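Local coordinates for protein ESSB (Geobacillus thermodenitrificans, PDB 4ANO) that forms an integral membrane component of the bacterial type VII secretion system, represented here by its cytoplasmic fragment, at residues Gln14-Val18 against Val27-Lys33; Arg87-Ala91 against Val152-Glu157; Ile177-Leu181 against Val193-Trp197. The contacts are given in a common frame with arbitrary orientation. Where two conformers were deposited one is given. Residues are numbered along the deposited sequence.

Interaction 1: Gln14-Val18 against Val27-Lys33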
ATOM      1  N   GLN A  14       1.894  10.228   8.363  1.00 24.43           N
ATOM      2  CA  GLN A  14       0.425  10.192   8.220  1.00 23.84           C
ATOM      3  C   GLN A  14      -0.257   9.641   9.503  1.00 23.17           C
ATOM      4  O   GLN A  14      -1.428  10.034   9.822  1.00 26.04           O
ATOM      5  CB  GLN A  14      -0.024   9.242   7.115  1.00 24.71           C
ATOM      6  CG  GLN A  14       0.293   9.767   5.678  1.00 24.50           C
ATOM      7  CD  GLN A  14      -0.360  11.078   5.403  1.00 22.88           C
ATOM      8  OE1 GLN A  14      -1.594  11.268   5.601  1.00 26.23           O
ATOM      9  NE2 GLN A  14       0.460  12.085   5.106  1.00 29.26           N
ATOM     10  N   LEU A  15       0.411   8.730  10.186  1.00 23.44           N
ATOM     11  CA  LEU A  15      -0.201   8.140  11.423  1.00 22.69           C
ATOM     12  C   LEU A  15       0.070   9.019  12.638  1.00 25.76           C
ATOM     13  O   LEU A  15      -0.609   8.794  13.666  1.00 25.55           O
ATOM     14  CB  LEU A  15       0.417   6.747  11.657  1.00 23.75           C
ATOM     15  CG  LEU A  15      -0.201   5.507  11.039  1.00 25.78           C
ATOM     16  CD1 LEU A  15      -0.830   5.654   9.768  1.00 28.09           C
ATOM     17  CD2 LEU A  15       0.861   4.403  11.003  1.00 25.26           C
ATOM     18  N   ASP A  16       1.018   9.959  12.535  1.00 24.14           N
ATOM     19  CA  ASP A  16       1.659  10.618  13.691  1.00 26.26           C
ATOM     20  C   ASP A  16       2.098   9.559  14.713  1.00 27.42           C
ATOM     21  O   ASP A  16       1.722   9.607  15.892  1.00 26.88           O
ATOM     22  CB  ASP A  16       0.726  11.655  14.321  1.00 26.92           C
ATOM     23  CG  ASP A  16       1.513  12.600  15.294  1.00 34.15           C
ATOM     24  OD1 ASP A  16       2.761  12.616  15.275  1.00 37.30           O
ATOM     25  OD2 ASP A  16       0.883  13.281  16.092  1.00 36.01           O
ATOM     26  N   ALA A  17       2.821   8.534  14.251  1.00 26.38           N
ATOM     27  CA  ALA A  17       3.180   7.402  15.125  1.00 26.62           C
ATOM     28  C   ALA A  17       4.616   7.075  14.869  1.00 29.11           C
ATOM     29  O   ALA A  17       5.191   7.542  13.896  1.00 29.86           O
ATOM     30  CB  ALA A  17       2.311   6.119  14.861  1.00 27.94           C
ATOM     31  N   VAL A  18       5.167   6.177  15.680  1.00 29.74           N
ATOM     32  CA  VAL A  18       6.551   5.822  15.587  1.00 32.82           C
ATOM     33  C   VAL A  18       6.628   4.328  15.226  1.00 35.24           C
ATOM     34  O   VAL A  18       5.985   3.487  15.895  1.00 34.57           O
ATOM     35  CB  VAL A  18       7.214   6.080  16.974  1.00 33.41           C
ATOM     36  CG1 VAL A  18       8.581   5.461  17.111  1.00 35.35           C
ATOM     37  CG2 VAL A  18       7.272   7.576  17.263  1.00 34.86           C
ATOM     38  N   VAL A  27       4.103  -0.514  15.745  1.00 22.95           N
ATOM     39  CA  VAL A  27       3.780   0.897  15.607  1.00 23.27           C
ATOM     40  C   VAL A  27       3.264   1.345  16.984  1.00 20.67           C
ATOM     41  O   VAL A  27       2.450   0.641  17.595  1.00 23.87           O
ATOM     42  CB  VAL A  27       2.781   1.156  14.426  1.00 21.21           C
ATOM     43  CG1 VAL A  27       1.517   0.392  14.566  1.00 30.74           C
ATOM     44  CG2 VAL A  27       2.439   2.633  14.279  1.00 27.90           C
ATOM     45  N   ILE A  28       3.664   2.551  17.376  0.70 23.33           N
ATOM     46  CA  ILE A  28       3.344   3.105  18.701  0.70 22.22           C
ATOM     47  C   ILE A  28       2.605   4.446  18.502  0.70 21.68           C
ATOM     48  O   ILE A  28       3.099   5.365  17.809  0.70 22.72           O
ATOM     49  CB  ILE A  28       4.649   3.313  19.552  0.70 22.80           C
ATOM     50  CG1 ILE A  28       5.496   2.013  19.702  0.70 27.09           C
ATOM     51  CG2 ILE A  28       4.319   3.962  20.927  0.70 27.85           C
ATOM     52  CD1 ILE A  28       4.717   0.875  20.181  0.70 31.12           C
ATOM     53  N   PHE A  29       1.375   4.526  19.024  1.00 21.23           N
ATOM     54  CA  PHE A  29       0.642   5.793  18.944  1.00 20.45           C
ATOM     55  C   PHE A  29       0.475   6.318  20.415  1.00 21.42           C
ATOM     56  O   PHE A  29       0.348   5.527  21.323  1.00 23.95           O
ATOM     57  CB  PHE A  29      -0.804   5.562  18.469  1.00 20.93           C
ATOM     58  CG  PHE A  29      -0.934   4.987  17.088  1.00 20.81           C
ATOM     59  CD1 PHE A  29      -0.788   3.652  16.870  1.00 21.29           C
ATOM     60  CD2 PHE A  29      -1.279   5.869  16.039  1.00 19.00           C
ATOM     61  CE1 PHE A  29      -0.897   3.100  15.521  1.00 26.40           C
ATOM     62  CE2 PHE A  29      -1.440   5.364  14.735  1.00 25.63           C
ATOM     63  CZ  PHE A  29      -1.206   4.006  14.485  1.00 22.66           C
ATOM     64  N   GLN A  30       0.344   7.632  20.542  1.00 23.59           N
ATOM     65  CA  GLN A  30      -0.051   8.279  21.803  1.00 22.57           C
ATOM     66  C   GLN A  30      -1.546   8.328  21.931  1.00 22.98           C
ATOM     67  O   GLN A  30      -2.200   8.884  21.102  1.00 23.27           O
ATOM     68  CB  GLN A  30       0.550   9.694  21.817  1.00 25.65           C
ATOM     69  CG  GLN A  30       2.029   9.761  21.774  1.00 24.89           C
ATOM     70  CD  GLN A  30       2.694   8.855  22.793  1.00 32.68           C
ATOM     71  OE1 GLN A  30       2.556   9.030  24.015  1.00 33.10           O
ATOM     72  NE2 GLN A  30       3.403   7.863  22.309  1.00 31.18           N
ATOM     73  N   ARG A  31      -2.089   7.740  23.000  1.00 22.87           N
ATOM     74  CA  ARG A  31      -3.504   7.613  23.187  1.00 25.73           C
ATOM     75  C   ARG A  31      -4.193   8.993  23.214  1.00 25.52           C
ATOM     76  O   ARG A  31      -5.307   9.183  22.725  1.00 27.04           O
ATOM     77  CB  ARG A  31      -3.748   6.851  24.491  1.00 24.06           C
ATOM     78  CG  ARG A  31      -4.860   5.964  24.438  1.00 30.61           C
ATOM     79  CD  ARG A  31      -5.061   5.257  25.827  1.00 25.95           C
ATOM     80  NE  ARG A  31      -6.475   5.169  26.118  1.00 27.41           N
ATOM     81  CZ  ARG A  31      -6.993   4.348  27.031  1.00 24.99           C
ATOM     82  NH1 ARG A  31      -6.190   3.540  27.681  1.00 24.18           N
ATOM     83  NH2 ARG A  31      -8.318   4.274  27.197  1.00 27.16           N
ATOM     84  N   ALA A  32      -3.490   9.981  23.745  1.00 26.92           N
ATOM     85  CA  ALA A  32      -4.022  11.291  23.893  1.00 29.10           C
ATOM     86  C   ALA A  32      -4.371  11.923  22.546  1.00 29.30           C
ATOM     87  O   ALA A  32      -5.233  12.815  22.452  1.00 31.59           O
ATOM     88  CB  ALA A  32      -3.041  12.191  24.736  1.00 29.52           C
ATOM     89  N   LYS A  33      -3.693  11.459  21.493  1.00 27.77           N
ATOM     90  CA  LYS A  33      -3.867  12.016  20.177  1.00 28.86           C
ATOM     91  C   LYS A  33      -4.942  11.308  19.314  1.00 28.18           C
ATOM     92  O   LYS A  33      -5.219  11.776  18.203  1.00 30.84           O
ATOM     93  CB  LYS A  33      -2.486  11.940  19.436  1.00 28.12           C
ATOM     94  CG  LYS A  33      -1.470  12.991  19.852  1.00 35.32           C
ATOM     95  CD  LYS A  33      -0.112  12.689  19.140  1.00 41.27           C
ATOM     96  CE  LYS A  33       0.899  13.841  19.313  1.00 46.83           C
ATOM     97  NZ  LYS A  33       2.172  13.424  18.580  1.00 49.94           N
TER
HETATM   98  O   HOH W   1       0.199   8.976  18.082  1.00 31.93           O
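V27 opens the contact on its apolar side: its CG2 lies 3.5 Å from A17 CB and 4.0 Å from L15 CD2, while its CA makes a CA-H...O contact of 3.4 Å with V18 O. Next, I28 forms a hydrogen-bonded antiparallel pair with V18, where I28 N donates to V18 O at 2.9 Å and V18 N to I28 O at 3.1 Å. F29 brings its ring against L15 and A17 at the helix end; A17 CB sits over one ring face, 3.9 Å from the centroid, in a CH-pi contact, and L15 CB packs on F29 CE2 at 3.9 Å. Direct strand pairing does not extend to Q30, and a water fills the gap, accepting from Q30 N at 2.8 Å and donating to D16 O at 2.7 Å. D16 has positive phi as the C-prime residue of a Schellman motif that ends helix 10-15. At the end of the 3-10 segment 31-33, the extended side chain of K33 returns to D16, K33 NZ lying 2.8 Å from D16 OD2 in a salt bridge. The contact thus joins helix 10-15 to the beta hairpin 18-22/25-30, whose second strand also pairs with strand 62-68 in the four-stranded antiparallel sheet.

Interaction 2: Arg87-Ala91 against Val152-Glu157; sequences RIRAA and VLALTE
A91 is the apolar centre of this helix-helix packing, in which helix 84-98 meets the C-terminal end of helix 141-155 within the helical part of a probably kinase-like fold. The register runs antiparallel: A91 faces V152 and R87 faces T156, each with CA atoms 5.5 Å apart. A91 CB touches V152 CG1 (4.0 Å), L155 CD2 (4.2 Å) and T156 CG2 (3.9 Å). Beside it L155 (chi1 t, chi2 p) reaches across with its tip, and A90 CB flanks L155 CD2 at 4.1 Å. I88 has its CA-to-CB bond directed away and its side chain touches W197 of helix 187-207, but I88 CA still lies 3.9 Å from T156 CG2. The backbone is helical through 87-91 and 152-155; T156 then departs with psi near -80°. Its p rotamer returns T156 OG1 to V152 O at 2.7 Å, a carbonyl that also accepts T156 N at 2.9 Å. At the polar edge, R87 (chi1 m, chi2 near 139°, chi3 p) brings the edge of its guanidinium to the helix end. R87 NH1 binds T82 O, and two carbonyls lie near the guanidinium plane: R87 NE donates to L155 O at 2.9 Å and R87 NH2 to T156 O at 2.7 Å.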
ATOM      1  N   ARG A  87       5.294  -7.208 -12.068  1.00 26.11           N
ATOM      2  CA  ARG A  87       4.948  -6.002 -11.273  1.00 26.07           C
ATOM      3  C   ARG A  87       3.618  -5.359 -11.661  1.00 26.44           C
ATOM      4  O   ARG A  87       2.889  -4.845 -10.788  1.00 25.00           O
ATOM      5  CB  ARG A  87       6.109  -5.012 -11.360  1.00 27.11           C
ATOM      6  CG  ARG A  87       7.299  -5.382 -10.454  1.00 28.33           C
ATOM      7  CD  ARG A  87       8.676  -5.153 -11.132  1.00 33.04           C
ATOM      8  NE  ARG A  87       8.896  -3.839 -11.771  1.00 36.48           N
ATOM      9  CZ  ARG A  87       9.821  -3.627 -12.714  1.00 33.89           C
ATOM     10  NH1 ARG A  87      10.592  -4.618 -13.140  1.00 36.24           N
ATOM     11  NH2 ARG A  87       9.984  -2.405 -13.254  1.00 37.90           N
ATOM     12  N   ILE A  88       3.287  -5.322 -12.956  1.00 24.63           N
ATOM     13  CA  ILE A  88       1.987  -4.692 -13.365  1.00 26.13           C
ATOM     14  C   ILE A  88       0.839  -5.567 -12.898  1.00 26.70           C
ATOM     15  O   ILE A  88      -0.219  -5.041 -12.501  1.00 26.59           O
ATOM     16  CB  ILE A  88       1.838  -4.551 -14.913  1.00 23.98           C
ATOM     17  CG1 ILE A  88       2.850  -3.544 -15.417  1.00 26.19           C
ATOM     18  CG2 ILE A  88       0.329  -4.101 -15.317  1.00 26.22           C
ATOM     19  CD1 ILE A  88       3.029  -3.706 -16.977  1.00 25.08           C
ATOM     20  N   ARG A  89       1.040  -6.898 -12.859  1.00 26.95           N
ATOM     21  CA  ARG A  89      -0.066  -7.775 -12.423  1.00 29.65           C
ATOM     22  C   ARG A  89      -0.284  -7.539 -10.951  1.00 28.44           C
ATOM     23  O   ARG A  89      -1.444  -7.525 -10.497  1.00 26.59           O
ATOM     24  CB  ARG A  89       0.226  -9.260 -12.719  1.00 30.82           C
ATOM     25  CG  ARG A  89      -0.236  -9.665 -14.170  1.00 35.11           C
ATOM     26  CD  ARG A  89       0.228 -11.100 -14.552  1.00 42.32           C
ATOM     27  NE  ARG A  89      -0.018 -11.439 -15.978  1.00 46.99           N
ATOM     28  CZ  ARG A  89       0.636 -12.398 -16.666  1.00 48.19           C
ATOM     29  NH1 ARG A  89       1.593 -13.128 -16.085  1.00 47.78           N
ATOM     30  NH2 ARG A  89       0.347 -12.633 -17.955  1.00 46.08           N
ATOM     31  N   ALA A  90       0.818  -7.439 -10.189  1.00 28.31           N
ATOM     32  CA  ALA A  90       0.788  -7.123  -8.778  1.00 26.66           C
ATOM     33  C   ALA A  90       0.060  -5.822  -8.463  1.00 26.51           C
ATOM     34  O   ALA A  90      -0.708  -5.734  -7.460  1.00 24.99           O
ATOM     35  CB  ALA A  90       2.211  -7.112  -8.167  1.00 27.20           C
ATOM     36  N   ALA A  91       0.282  -4.836  -9.319  1.00 24.50           N
ATOM     37  CA  ALA A  91      -0.291  -3.503  -9.169  1.00 25.28           C
ATOM     38  C   ALA A  91      -1.792  -3.567  -9.441  1.00 25.77           C
ATOM     39  O   ALA A  91      -2.584  -2.956  -8.734  1.00 25.13           O
ATOM     40  CB  ALA A  91       0.378  -2.520 -10.101  1.00 23.75           C
ATOM     41  N   VAL A 152       1.804   2.321  -7.228  1.00 20.18           N
ATOM     42  CA  VAL A 152       1.843   1.568  -8.478  1.00 19.77           C
ATOM     43  C   VAL A 152       2.993   2.050  -9.386  1.00 19.84           C
ATOM     44  O   VAL A 152       3.708   1.173  -9.949  1.00 21.14           O
ATOM     45  CB  VAL A 152       0.491   1.829  -9.194  1.00 19.18           C
ATOM     46  CG1 VAL A 152       0.557   1.407 -10.703  1.00 23.96           C
ATOM     47  CG2 VAL A 152      -0.608   1.044  -8.470  1.00 21.10           C
ATOM     48  N   LEU A 153       3.204   3.364  -9.498  1.00 20.74           N
ATOM     49  CA  LEU A 153       4.375   3.860 -10.284  1.00 22.18           C
ATOM     50  C   LEU A 153       5.685   3.428  -9.673  1.00 22.43           C
ATOM     51  O   LEU A 153       6.642   3.023 -10.354  1.00 25.05           O
ATOM     52  CB  LEU A 153       4.357   5.372 -10.456  1.00 21.93           C
ATOM     53  CG  LEU A 153       3.219   5.773 -11.404  1.00 22.59           C
ATOM     54  CD1 LEU A 153       2.919   7.264 -11.395  1.00 32.18           C
ATOM     55  CD2 LEU A 153       3.434   5.262 -12.753  1.00 25.43           C
ATOM     56  N   ALA A 154       5.798   3.505  -8.360  1.00 21.67           N
ATOM     57  CA  ALA A 154       6.998   3.007  -7.702  1.00 20.67           C
ATOM     58  C   ALA A 154       7.230   1.501  -7.976  1.00 23.76           C
ATOM     59  O   ALA A 154       8.373   1.064  -8.087  1.00 24.61           O
ATOM     60  CB  ALA A 154       6.954   3.257  -6.234  1.00 24.22           C
ATOM     61  N   LEU A 155       6.172   0.722  -8.072  1.00 21.20           N
ATOM     62  CA  LEU A 155       6.330  -0.710  -8.264  1.00 23.72           C
ATOM     63  C   LEU A 155       6.646  -1.076  -9.750  1.00 23.36           C
ATOM     64  O   LEU A 155       7.427  -2.015  -9.993  1.00 26.29           O
ATOM     65  CB  LEU A 155       5.045  -1.380  -7.837  1.00 21.02           C
ATOM     66  CG  LEU A 155       4.947  -2.892  -7.932  1.00 26.06           C
ATOM     67  CD1 LEU A 155       6.037  -3.453  -7.022  1.00 28.72           C
ATOM     68  CD2 LEU A 155       3.591  -3.366  -7.483  1.00 24.29           C
ATOM     69  N   THR A 156       6.042  -0.343 -10.682  1.00 24.97           N
ATOM     70  CA  THR A 156       6.006  -0.712 -12.111  1.00 26.31           C
ATOM     71  C   THR A 156       7.086   0.027 -12.874  1.00 27.70           C
ATOM     72  O   THR A 156       8.080  -0.551 -13.193  1.00 28.97           O
ATOM     73  CB  THR A 156       4.617  -0.474 -12.756  1.00 24.33           C
ATOM     74  OG1 THR A 156       4.216   0.908 -12.594  1.00 26.30           O
ATOM     75  CG2 THR A 156       3.558  -1.356 -12.065  1.00 28.83           C
ATOM     76  N   GLU A 157       6.832   1.284 -13.200  0.50 29.19           N
ATOM     77  CA  GLU A 157       7.812   2.190 -13.835  0.50 30.65           C
ATOM     78  C   GLU A 157       9.107   2.208 -13.037  0.50 31.21           C
ATOM     79  O   GLU A 157      10.208   1.995 -13.588  0.50 31.62           O
ATOM     80  CB  GLU A 157       7.243   3.599 -13.871  0.50 30.69           C
ATOM     81  CG  GLU A 157       8.109   4.594 -14.645  0.50 33.83           C
ATOM     82  CD  GLU A 157       7.460   5.063 -15.949  0.50 34.43           C
ATOM     83  OE1 GLU A 157       6.998   4.218 -16.768  0.50 36.73           O
ATOM     84  OE2 GLU A 157       7.436   6.302 -16.146  0.50 37.99           O
TER

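Interaction 3: Ile177-Leu181 against Val193-Trp197; sequences IAKEL and VLEKW
This is an antiparallel helical hairpin, formed by the consecutive helices 176-183 and 187-207 near the C-terminal end of the chain and held largely by apolar side chains. Both segments are regular alpha-helix; their axes approach to 10.2 Å with N-to-C directions 158° apart, and the nearest CA atoms are those of L181 and V193, at 6.3 Å. V193, with chi1 t, points into the interface between three residues of the other helix: its CG1 is 3.9 Å from I177 CG1, 3.8 Å from E180 CB and 3.7 Å from L181 CG. L181 (chi1 m, chi2 t), sideways at CB, brings its end in, with CD2 3.9 Å from L194 CG and CD1 4.2 Å from W197 CZ3. L194 also touches helix 84-98, and L181 packs on L153 of helix 141-155, so the hairpin lies against those two helices. Toward solvent, E180 OE2 and K196 NZ make a long salt bridge of 3.7 Å, and K196 has a second, weak ion pair with E200. W197 (chi1 t, chi2 near 10°) presents the face of its indole to I177. With I177 chi1 t and chi2 near 92°, its CD1 lies 3.8 Å from W197 CB, and its CG2 sits 3.6 Å from the centroid of the W197 six-membered ring, 3° off the normal.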
ATOM      1  N   ILE A 177       2.541   6.141 -20.320  1.00 54.10           N
ATOM      2  CA  ILE A 177       1.623   5.381 -19.439  1.00 53.34           C
ATOM      3  C   ILE A 177       1.569   5.934 -18.010  1.00 51.20           C
ATOM      4  O   ILE A 177       0.495   5.975 -17.385  1.00 49.98           O
ATOM      5  CB  ILE A 177       1.913   3.845 -19.429  1.00 52.80           C
ATOM      6  CG1 ILE A 177       0.632   3.061 -19.016  1.00 51.25           C
ATOM      7  CG2 ILE A 177       3.112   3.512 -18.481  1.00 54.21           C
ATOM      8  CD1 ILE A 177      -0.256   2.605 -20.251  1.00 53.13           C
ATOM      9  N   ALA A 178       2.719   6.333 -17.469  1.00 49.97           N
ATOM     10  CA  ALA A 178       2.720   7.020 -16.204  1.00 49.37           C
ATOM     11  C   ALA A 178       1.765   8.195 -16.261  1.00 48.76           C
ATOM     12  O   ALA A 178       0.937   8.363 -15.365  1.00 48.51           O
ATOM     13  CB  ALA A 178       4.111   7.471 -15.828  1.00 50.67           C
ATOM     14  N   LYS A 179       1.841   8.966 -17.360  1.00 50.27           N
ATOM     15  CA  LYS A 179       1.017  10.178 -17.534  1.00 50.69           C
ATOM     16  C   LYS A 179      -0.447   9.826 -17.540  1.00 48.83           C
ATOM     17  O   LYS A 179      -1.262  10.525 -16.949  1.00 48.69           O
ATOM     18  CB  LYS A 179       1.364  10.943 -18.850  1.00 53.45           C
ATOM     19  CG  LYS A 179       0.468  12.210 -19.047  1.00 57.84           C
ATOM     20  CD  LYS A 179       0.626  12.908 -20.403  1.00 69.69           C
ATOM     21  CE  LYS A 179      -0.073  14.281 -20.364  1.00 72.62           C
ATOM     22  NZ  LYS A 179       0.447  15.087 -21.484  1.00 80.62           N
ATOM     23  N   GLU A 180      -0.758   8.718 -18.194  1.00 47.18           N
ATOM     24  CA  GLU A 180      -2.091   8.178 -18.208  1.00 48.15           C
ATOM     25  C   GLU A 180      -2.528   7.814 -16.803  1.00 44.98           C
ATOM     26  O   GLU A 180      -3.671   8.074 -16.401  1.00 44.59           O
ATOM     27  CB  GLU A 180      -2.120   6.928 -19.059  1.00 47.57           C
ATOM     28  CG  GLU A 180      -2.326   7.237 -20.531  1.00 56.28           C
ATOM     29  CD  GLU A 180      -2.651   5.994 -21.346  1.00 60.39           C
ATOM     30  OE1 GLU A 180      -3.756   5.428 -21.149  1.00 62.44           O
ATOM     31  OE2 GLU A 180      -1.815   5.610 -22.189  1.00 63.27           O
ATOM     32  N   LEU A 181      -1.630   7.183 -16.046  1.00 43.54           N
ATOM     33  CA  LEU A 181      -1.963   6.849 -14.647  1.00 42.33           C
ATOM     34  C   LEU A 181      -2.237   8.065 -13.754  1.00 42.39           C
ATOM     35  O   LEU A 181      -3.299   8.100 -13.126  1.00 41.85           O
ATOM     36  CB  LEU A 181      -0.925   5.931 -14.025  1.00 41.35           C
ATOM     37  CG  LEU A 181      -0.778   4.461 -14.409  1.00 43.79           C
ATOM     38  CD1 LEU A 181       0.622   4.104 -14.078  1.00 44.04           C
ATOM     39  CD2 LEU A 181      -1.669   3.577 -13.578  1.00 44.18           C
ATOM     40  N   VAL A 193      -6.216   1.810 -17.163  1.00 37.05           N
ATOM     41  CA  VAL A 193      -4.914   2.221 -17.723  1.00 35.84           C
ATOM     42  C   VAL A 193      -3.953   1.033 -17.539  1.00 33.46           C
ATOM     43  O   VAL A 193      -3.317   0.555 -18.509  1.00 35.26           O
ATOM     44  CB  VAL A 193      -4.309   3.508 -17.041  1.00 34.82           C
ATOM     45  CG1 VAL A 193      -2.828   3.641 -17.354  1.00 37.94           C
ATOM     46  CG2 VAL A 193      -5.135   4.847 -17.456  1.00 39.64           C
ATOM     47  N   LEU A 194      -3.908   0.504 -16.320  1.00 33.98           N
ATOM     48  CA  LEU A 194      -3.130  -0.704 -16.058  1.00 31.80           C
ATOM     49  C   LEU A 194      -3.511  -1.872 -16.967  1.00 35.70           C
ATOM     50  O   LEU A 194      -2.607  -2.632 -17.382  1.00 35.73           O
ATOM     51  CB  LEU A 194      -3.190  -1.152 -14.607  1.00 31.15           C
ATOM     52  CG  LEU A 194      -2.514  -0.237 -13.603  1.00 25.37           C
ATOM     53  CD1 LEU A 194      -2.895  -0.636 -12.206  1.00 23.29           C
ATOM     54  CD2 LEU A 194      -0.965  -0.377 -13.768  1.00 29.17           C
ATOM     55  N   GLU A 195      -4.804  -2.030 -17.267  1.00 38.59           N
ATOM     56  CA  GLU A 195      -5.201  -3.196 -18.031  1.00 41.11           C
ATOM     57  C   GLU A 195      -4.686  -3.110 -19.445  1.00 41.27           C
ATOM     58  O   GLU A 195      -4.224  -4.102 -20.007  1.00 41.95           O
ATOM     59  CB  GLU A 195      -6.693  -3.394 -18.044  1.00 43.78           C
ATOM     60  CG  GLU A 195      -6.997  -4.896 -18.117  1.00 49.65           C
ATOM     61  CD  GLU A 195      -6.910  -5.536 -16.754  1.00 49.69           C
ATOM     62  OE1 GLU A 195      -7.583  -5.021 -15.842  1.00 50.61           O
ATOM     63  OE2 GLU A 195      -6.196  -6.542 -16.597  1.00 53.24           O
ATOM     64  N   LYS A 196      -4.749  -1.922 -20.045  0.50 42.30           N
ATOM     65  CA  LYS A 196      -4.186  -1.768 -21.391  0.50 42.78           C
ATOM     66  C   LYS A 196      -2.664  -1.967 -21.358  0.50 41.68           C
ATOM     67  O   LYS A 196      -2.065  -2.535 -22.311  0.50 40.79           O
ATOM     68  CB  LYS A 196      -4.563  -0.412 -22.016  0.50 45.69           C
ATOM     69  CG  LYS A 196      -4.292  -0.333 -23.516  0.50 46.36           C
ATOM     70  CD  LYS A 196      -4.425   1.099 -24.052  0.50 49.18           C
ATOM     71  CE  LYS A 196      -3.070   1.789 -24.257  0.50 47.29           C
ATOM     72  NZ  LYS A 196      -2.410   2.080 -22.943  0.50 41.10           N
ATOM     73  N   TRP A 197      -2.040  -1.520 -20.268  1.00 39.11           N
ATOM     74  CA  TRP A 197      -0.582  -1.717 -20.092  1.00 37.93           C
ATOM     75  C   TRP A 197      -0.176  -3.181 -19.944  1.00 34.91           C
ATOM     76  O   TRP A 197       0.809  -3.595 -20.556  1.00 37.12           O
ATOM     77  CB  TRP A 197      -0.084  -0.940 -18.898  1.00 37.34           C
ATOM     78  CG  TRP A 197       1.443  -0.837 -18.822  1.00 37.77           C
ATOM     79  CD1 TRP A 197       2.390  -1.193 -19.763  1.00 39.22           C
ATOM     80  CD2 TRP A 197       2.146  -0.229 -17.766  1.00 36.08           C
ATOM     81  NE1 TRP A 197       3.651  -0.899 -19.299  1.00 40.30           N
ATOM     82  CE2 TRP A 197       3.520  -0.307 -18.066  1.00 37.56           C
ATOM     83  CE3 TRP A 197       1.752   0.330 -16.551  1.00 34.64           C
ATOM     84  CZ2 TRP A 197       4.488   0.187 -17.212  1.00 41.49           C
ATOM     85  CZ3 TRP A 197       2.702   0.805 -15.711  1.00 37.20           C
ATOM     86  CH2 TRP A 197       4.048   0.752 -16.029  1.00 39.74           C
TER

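In the fold
From the N terminus, interaction 1 closes first, a short loop of eight intervening residues that holds helix 10-15 to the first hairpin of the four-stranded sheet. Interaction 2 then brings helix 84-98 together with helix 141-155 across 60 residues that include several short strands, and interaction 3 folds the last two helices onto each other. The three follow in series, with neither nesting nor crossing. Interaction 1 stands apart, its centre 29 Å and 35 Å from those of interactions 2 and 3, on the opposite side of the chain's centre. The latter two, with centres 10 Å apart, form one helical region, in which T156 OG1 lies 3.4 Å from W197 CH2.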